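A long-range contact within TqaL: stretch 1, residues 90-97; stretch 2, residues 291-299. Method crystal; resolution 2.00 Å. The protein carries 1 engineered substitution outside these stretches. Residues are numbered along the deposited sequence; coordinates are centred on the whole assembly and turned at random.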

ATOM      1  N   VAL B  90      18.717  13.487 -15.863  1.00 26.96           N
ATOM      2  CA  VAL B  90      20.076  13.541 -15.344  1.00 28.01           C
ATOM      3  C   VAL B  90      20.992  12.972 -16.419  1.00 28.23           C
ATOM      4  O   VAL B  90      20.634  12.000 -17.093  1.00 29.68           O
ATOM      5  N   ARG B  91      22.150  13.605 -16.615  1.00 27.29           N
ATOM      6  CA  ARG B  91      23.027  13.266 -17.727  1.00 27.66           C
ATOM      7  C   ARG B  91      24.476  13.258 -17.264  1.00 28.76           C
ATOM      8  O   ARG B  91      24.845  13.954 -16.316  1.00 29.46           O
ATOM      9  N   ARG B  92      25.295  12.462 -17.946  1.00 26.05           N
ATOM     10  CA  ARG B  92      26.725  12.444 -17.686  1.00 25.47           C
ATOM     11  C   ARG B  92      27.370  13.653 -18.344  1.00 26.95           C
ATOM     12  O   ARG B  92      27.119  13.929 -19.520  1.00 27.66           O
ATOM     13  N   LEU B  93      28.202  14.366 -17.596  1.00 24.45           N
ATOM     14  CA  LEU B  93      28.944  15.509 -18.109  1.00 26.64           C
ATOM     15  C   LEU B  93      30.377  15.109 -18.444  1.00 28.74           C
ATOM     16  O   LEU B  93      30.900  14.118 -17.941  1.00 26.07           O
ATOM     17  N   GLU B  94      31.012  15.918 -19.290  1.00 30.65           N
ATOM     18  CA  GLU B  94      32.395  15.694 -19.679  1.00 32.56           C
ATOM     19  C   GLU B  94      33.321  15.841 -18.478  1.00 32.48           C
ATOM     20  O   GLU B  94      32.996  16.500 -17.481  1.00 28.79           O
ATOM     21  N   PHE B  95      34.498  15.226 -18.591  1.00 29.69           N
ATOM     22  CA  PHE B  95      35.544  15.447 -17.605  1.00 32.63           C
ATOM     23  C   PHE B  95      35.886  16.926 -17.541  1.00 34.85           C
ATOM     24  O   PHE B  95      35.980  17.597 -18.570  1.00 34.72           O
ATOM     25  N   GLN B  96      36.067  17.430 -16.321  1.00 36.61           N
ATOM     26  CA  GLN B  96      36.511  18.803 -16.092  1.00 40.26           C
ATOM     27  C   GLN B  96      37.605  18.789 -15.033  1.00 44.07           C
ATOM     28  O   GLN B  96      37.356  18.352 -13.889  1.00 44.97           O
ATOM     29  N   PRO B  97      38.820  19.261 -15.350  1.00 50.16           N
ATOM     30  CA  PRO B  97      39.972  19.271 -14.441  1.00 49.10           C
ATOM     31  C   PRO B  97      39.900  20.394 -13.402  1.00 56.57           C
ATOM     32  O   PRO B  97      39.614  20.118 -12.235  1.00 59.97           O
ATOM     33  N   ASN B 291      36.449  29.178 -10.675  1.00 61.98           N
ATOM     34  CA  ASN B 291      36.233  28.686 -12.032  1.00 60.64           C
ATOM     35  C   ASN B 291      34.835  28.097 -12.163  1.00 54.68           C
ATOM     36  O   ASN B 291      34.302  27.542 -11.203  1.00 55.36           O
ATOM     37  N   ILE B 292      34.243  28.205 -13.348  1.00 43.79           N
ATOM     38  CA  ILE B 292      32.853  27.826 -13.525  1.00 45.75           C
ATOM     39  C   ILE B 292      32.752  26.343 -13.863  1.00 46.01           C
ATOM     40  O   ILE B 292      33.704  25.712 -14.342  1.00 39.04           O
ATOM     41  N   ASP B 293      31.567  25.788 -13.624  1.00 42.23           N
ATOM     42  CA  ASP B 293      31.273  24.408 -13.966  1.00 36.79           C
ATOM     43  C   ASP B 293      30.931  24.295 -15.441  1.00 36.40           C
ATOM     44  O   ASP B 293      30.144  25.090 -15.968  1.00 35.52           O
ATOM     45  N   SER B 294      31.506  23.306 -16.109  1.00 32.31           N
ATOM     46  CA  SER B 294      31.134  23.017 -17.480  1.00 33.41           C
ATOM     47  C   SER B 294      29.940  22.076 -17.477  1.00 33.85           C
ATOM     48  O   SER B 294      29.925  21.092 -16.733  1.00 28.50           O
ATOM     49  N   PHE B 295      28.945  22.369 -18.309  1.00 33.36           N
ATOM     50  CA  PHE B 295      27.791  21.495 -18.461  1.00 30.87           C
ATOM     51  C   PHE B 295      27.773  20.787 -19.810  1.00 32.82           C
ATOM     52  O   PHE B 295      26.738  20.244 -20.213  1.00 33.24           O
ATOM     53  N   ARG B 296      28.905  20.753 -20.499  1.00 34.14           N
ATOM     54  CA  ARG B 296      29.001  19.974 -21.723  1.00 35.28           C
ATOM     55  C   ARG B 296      28.793  18.496 -21.406  1.00 33.56           C
ATOM     56  O   ARG B 296      29.435  17.963 -20.490  1.00 32.59           O
ATOM     57  N   PRO B 297      27.902  17.810 -22.107  1.00 30.60           N
ATOM     58  CA  PRO B 297      27.738  16.377 -21.875  1.00 31.87           C
ATOM     59  C   PRO B 297      28.972  15.611 -22.329  1.00 36.40           C
ATOM     60  O   PRO B 297      29.801  16.100 -23.106  1.00 35.55           O
ATOM     61  N   HIS B 298      29.105  14.399 -21.802  1.00 33.02           N
ATOM     62  CA  HIS B 298      30.278  13.591 -22.095  1.00 33.00           C
ATOM     63  C   HIS B 298      30.170  13.057 -23.513  1.00 34.79           C
ATOM     64  O   HIS B 298      29.142  12.494 -23.897  1.00 32.02           O
ATOM     65  N   GLU B 299      31.228  13.247 -24.299  1.00 41.81           N
ATOM     66  CA  GLU B 299      31.160  12.880 -25.709  1.00 42.72           C
ATOM     67  C   GLU B 299      31.343  11.383 -25.911  1.00 39.30           C
ATOM     68  O   GLU B 299      30.703  10.789 -26.785  1.00 46.42           O
TER

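The most unusual feature of this contact is the way Gln96 uses its side-chain amide as a substitute for backbone. Its CA-to-CB bond points toward the other stretch, and chi1 and chi2 are both t (-170° and 177°), so the chain is fully extended and brings the amide's oxygen and nitrogen to Ser294 N and Ile292 O. There Ser294 N donates to Gln96 OE1 at 2.7 Å with an N-H...O angle of 169°, while Gln96 NE2 donates to Ile292 O at 2.8 Å and 155°. One primary amide thus satisfies a donor and an acceptor of a stretch that has no regular secondary structure.

Backbone pairing proper is confined to a single bridge, Leu93 with Pro297, whose CA atoms lie 4.0 Å apart. His298 N donates to Arg92 O at 3.1 Å (158°), and Glu94 N donates to Arg296 O at 2.8 Å (171°). The same carbonyls also receive CA-H...O contacts: Pro297 CA to Arg92 O and Leu93 CA to Arg296 O are each 3.5 Å.

Glu94 leaves its backbone sideways, but chi1 p (65°) and chi2 t (168°) bring its carboxylate to the other stretch. Ser294 OG, on a side chain whose CA-to-CB bond points toward stretch 1 with chi1 t (151°), donates to Glu94 OE2 at 2.7 Å. Ser294 OG also accepts from Arg296 N at 3.3 Å, within the same stretch, which ties the serine into its own loop. Arg296, with chi1 m and chi2 t, adds a long salt bridge: Glu94 OE1 to Arg296 NE is 3.9 Å, with the carboxylate oxygen near the guanidinium plane.

The apolar part is small. Leu93 has its CA-to-CB bond directed away overall, yet in the mt rotamer its end returns to the other stretch, placing Leu93 CD1 4.1 Å from Phe295 CD1 and Leu93 CD2 3.5 Å from Phe295 O. The approach to the phenyl ring is oblique. The CA-to-CB bond of Phe295, chi1 m, points away.

His298, chi1 t (-157°), lies alongside residues 92-95. Its ring presents an edge to Leu93 O, with His298 CD2 3.4 Å from that oxygen, while the same carbon sits over one face of the Arg92 guanidinium. Arg92 CG packs 3.7 Å from His298 CB, and the guanidinium's terminal nitrogens are hydrogen-bonded elsewhere in the structure. The CA-to-CB bond of Arg91 points toward the other stretch, and Arg91 CD lies 4.2 Å from Pro297 CB. Altogether the two stretches bury 608 Å², summed over both sides.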

ATOM      1  CB  VAL B  90      20.210  12.782 -14.004  1.00 26.65           C
ATOM      2  CG1 VAL B  90      19.718  11.378 -14.145  1.00 30.70           C
ATOM      3  CG2 VAL B  90      21.648  12.788 -13.515  1.00 23.92           C
ATOM      4  CB  ARG B  91      22.859  14.248 -18.907  1.00 28.49           C
ATOM      5  CG  ARG B  91      23.651  15.552 -18.785  1.00 31.98           C
ATOM      6  CD  ARG B  91      23.404  16.481 -19.989  1.00 34.28           C
ATOM      7  NE  ARG B  91      21.978  16.583 -20.265  1.00 30.40           N
ATOM      8  CZ  ARG B  91      21.213  17.589 -19.860  1.00 31.07           C
ATOM      9  NH1 ARG B  91      21.739  18.607 -19.191  1.00 28.30           N
ATOM     10  NH2 ARG B  91      19.916  17.576 -20.131  1.00 32.14           N
ATOM     11  CB  ARG B  92      27.346  11.154 -18.226  1.00 24.36           C
ATOM     12  CG  ARG B  92      28.854  11.053 -18.058  1.00 21.92           C
ATOM     13  CD  ARG B  92      29.217  10.853 -16.607  1.00 23.31           C
ATOM     14  NE  ARG B  92      30.648  10.681 -16.406  1.00 23.63           N
ATOM     15  CZ  ARG B  92      31.273   9.513 -16.509  1.00 24.69           C
ATOM     16  NH1 ARG B  92      30.591   8.415 -16.794  1.00 21.44           N
ATOM     17  NH2 ARG B  92      32.580   9.439 -16.314  1.00 24.36           N
ATOM     18  CB  LEU B  93      28.973  16.645 -17.093  1.00 26.75           C
ATOM     19  CG  LEU B  93      27.635  17.168 -16.590  1.00 26.40           C
ATOM     20  CD1 LEU B  93      27.891  18.207 -15.521  1.00 25.91           C
ATOM     21  CD2 LEU B  93      26.859  17.761 -17.741  1.00 26.82           C
ATOM     22  CB  GLU B  94      32.814  16.697 -20.756  1.00 34.24           C
ATOM     23  CG  GLU B  94      32.827  18.128 -20.239  1.00 33.37           C
ATOM     24  CD  GLU B  94      33.513  19.097 -21.186  1.00 38.75           C
ATOM     25  OE1 GLU B  94      33.976  18.652 -22.251  1.00 40.21           O
ATOM     26  OE2 GLU B  94      33.580  20.302 -20.858  1.00 37.70           O
ATOM     27  CB  PHE B  95      36.800  14.646 -17.946  1.00 32.79           C
ATOM     28  CG  PHE B  95      37.951  14.919 -17.018  1.00 36.35           C
ATOM     29  CD1 PHE B  95      37.983  14.355 -15.757  1.00 36.69           C
ATOM     30  CD2 PHE B  95      38.987  15.765 -17.395  1.00 40.61           C
ATOM     31  CE1 PHE B  95      39.029  14.616 -14.885  1.00 40.43           C
ATOM     32  CE2 PHE B  95      40.035  16.027 -16.528  1.00 43.37           C
ATOM     33  CZ  PHE B  95      40.057  15.448 -15.273  1.00 40.58           C
ATOM     34  CB  GLN B  96      35.362  19.722 -15.667  1.00 37.90           C
ATOM     35  CG  GLN B  96      35.779  21.188 -15.667  1.00 40.62           C
ATOM     36  CD  GLN B  96      34.659  22.157 -15.316  1.00 36.74           C
ATOM     37  OE1 GLN B  96      33.497  21.777 -15.191  1.00 38.01           O
ATOM     38  NE2 GLN B  96      35.007  23.427 -15.200  1.00 38.61           N
ATOM     39  CB  PRO B  97      41.150  19.482 -15.393  1.00 52.13           C
ATOM     40  CG  PRO B  97      40.571  20.303 -16.507  1.00 49.38           C
ATOM     41  CD  PRO B  97      39.146  19.843 -16.667  1.00 49.46           C
ATOM     42  CB  ASN B 291      37.285  27.639 -12.408  1.00 64.81           C
ATOM     43  CG  ASN B 291      38.480  28.244 -13.127  1.00 71.31           C
ATOM     44  OD1 ASN B 291      39.586  28.290 -12.585  1.00 76.77           O
ATOM     45  ND2 ASN B 291      38.261  28.712 -14.356  1.00 70.53           N
ATOM     46  CB  ILE B 292      32.151  28.701 -14.591  1.00 42.79           C
ATOM     47  CG1 ILE B 292      32.851  28.634 -15.954  1.00 46.26           C
ATOM     48  CG2 ILE B 292      32.064  30.144 -14.118  1.00 46.51           C
ATOM     49  CD1 ILE B 292      32.557  27.390 -16.814  1.00 51.31           C
ATOM     50  CB  ASP B 293      30.108  23.897 -13.125  1.00 34.98           C
ATOM     51  CG  ASP B 293      30.418  23.914 -11.664  1.00 30.95           C
ATOM     52  OD1 ASP B 293      31.345  23.184 -11.271  1.00 30.03           O
ATOM     53  OD2 ASP B 293      29.753  24.662 -10.918  1.00 31.70           O
ATOM     54  CB  SER B 294      32.301  22.384 -18.238  1.00 31.58           C
ATOM     55  OG  SER B 294      31.825  21.522 -19.253  1.00 35.23           O
ATOM     56  CB  PHE B 295      26.500  22.274 -18.223  1.00 34.96           C
ATOM     57  CG  PHE B 295      26.279  22.625 -16.776  1.00 35.11           C
ATOM     58  CD1 PHE B 295      25.796  21.672 -15.884  1.00 32.85           C
ATOM     59  CD2 PHE B 295      26.589  23.888 -16.302  1.00 36.92           C
ATOM     60  CE1 PHE B 295      25.604  21.982 -14.548  1.00 32.48           C
ATOM     61  CE2 PHE B 295      26.401  24.215 -14.962  1.00 32.98           C
ATOM     62  CZ  PHE B 295      25.906  23.261 -14.086  1.00 35.59           C
ATOM     63  CB  ARG B 296      30.359  20.196 -22.388  1.00 31.39           C
ATOM     64  CG  ARG B 296      30.595  21.662 -22.741  1.00 40.79           C
ATOM     65  CD  ARG B 296      31.882  21.875 -23.526  1.00 42.63           C
ATOM     66  NE  ARG B 296      31.971  20.983 -24.676  1.00 47.17           N
ATOM     67  CZ  ARG B 296      31.306  21.154 -25.816  1.00 51.69           C
ATOM     68  NH1 ARG B 296      30.490  22.194 -25.970  1.00 49.67           N
ATOM     69  NH2 ARG B 296      31.461  20.281 -26.806  1.00 49.65           N
ATOM     70  CB  PRO B 297      26.506  16.013 -22.710  1.00 35.71           C
ATOM     71  CG  PRO B 297      26.374  17.117 -23.701  1.00 40.91           C
ATOM     72  CD  PRO B 297      26.917  18.343 -23.059  1.00 37.26           C
ATOM     73  CB  HIS B 298      30.399  12.442 -21.094  1.00 29.26           C
ATOM     74  CG  HIS B 298      31.787  11.902 -20.949  1.00 31.18           C
ATOM     75  ND1 HIS B 298      32.460  11.293 -21.986  1.00 31.39           N
ATOM     76  CD2 HIS B 298      32.616  11.853 -19.880  1.00 31.48           C
ATOM     77  CE1 HIS B 298      33.651  10.903 -21.565  1.00 31.41           C
ATOM     78  NE2 HIS B 298      33.770  11.233 -20.291  1.00 31.74           N
ATOM     79  CB  GLU B 299      32.208  13.665 -26.506  1.00 44.32           C
ATOM     80  CG  GLU B 299      31.771  15.069 -26.880  1.00 48.78           C
ATOM     81  CD  GLU B 299      31.568  15.234 -28.371  1.00 62.96           C
ATOM     82  OE1 GLU B 299      32.080  14.385 -29.131  1.00 60.63           O
ATOM     83  OE2 GLU B 299      30.899  16.208 -28.786  1.00 70.86           O
TER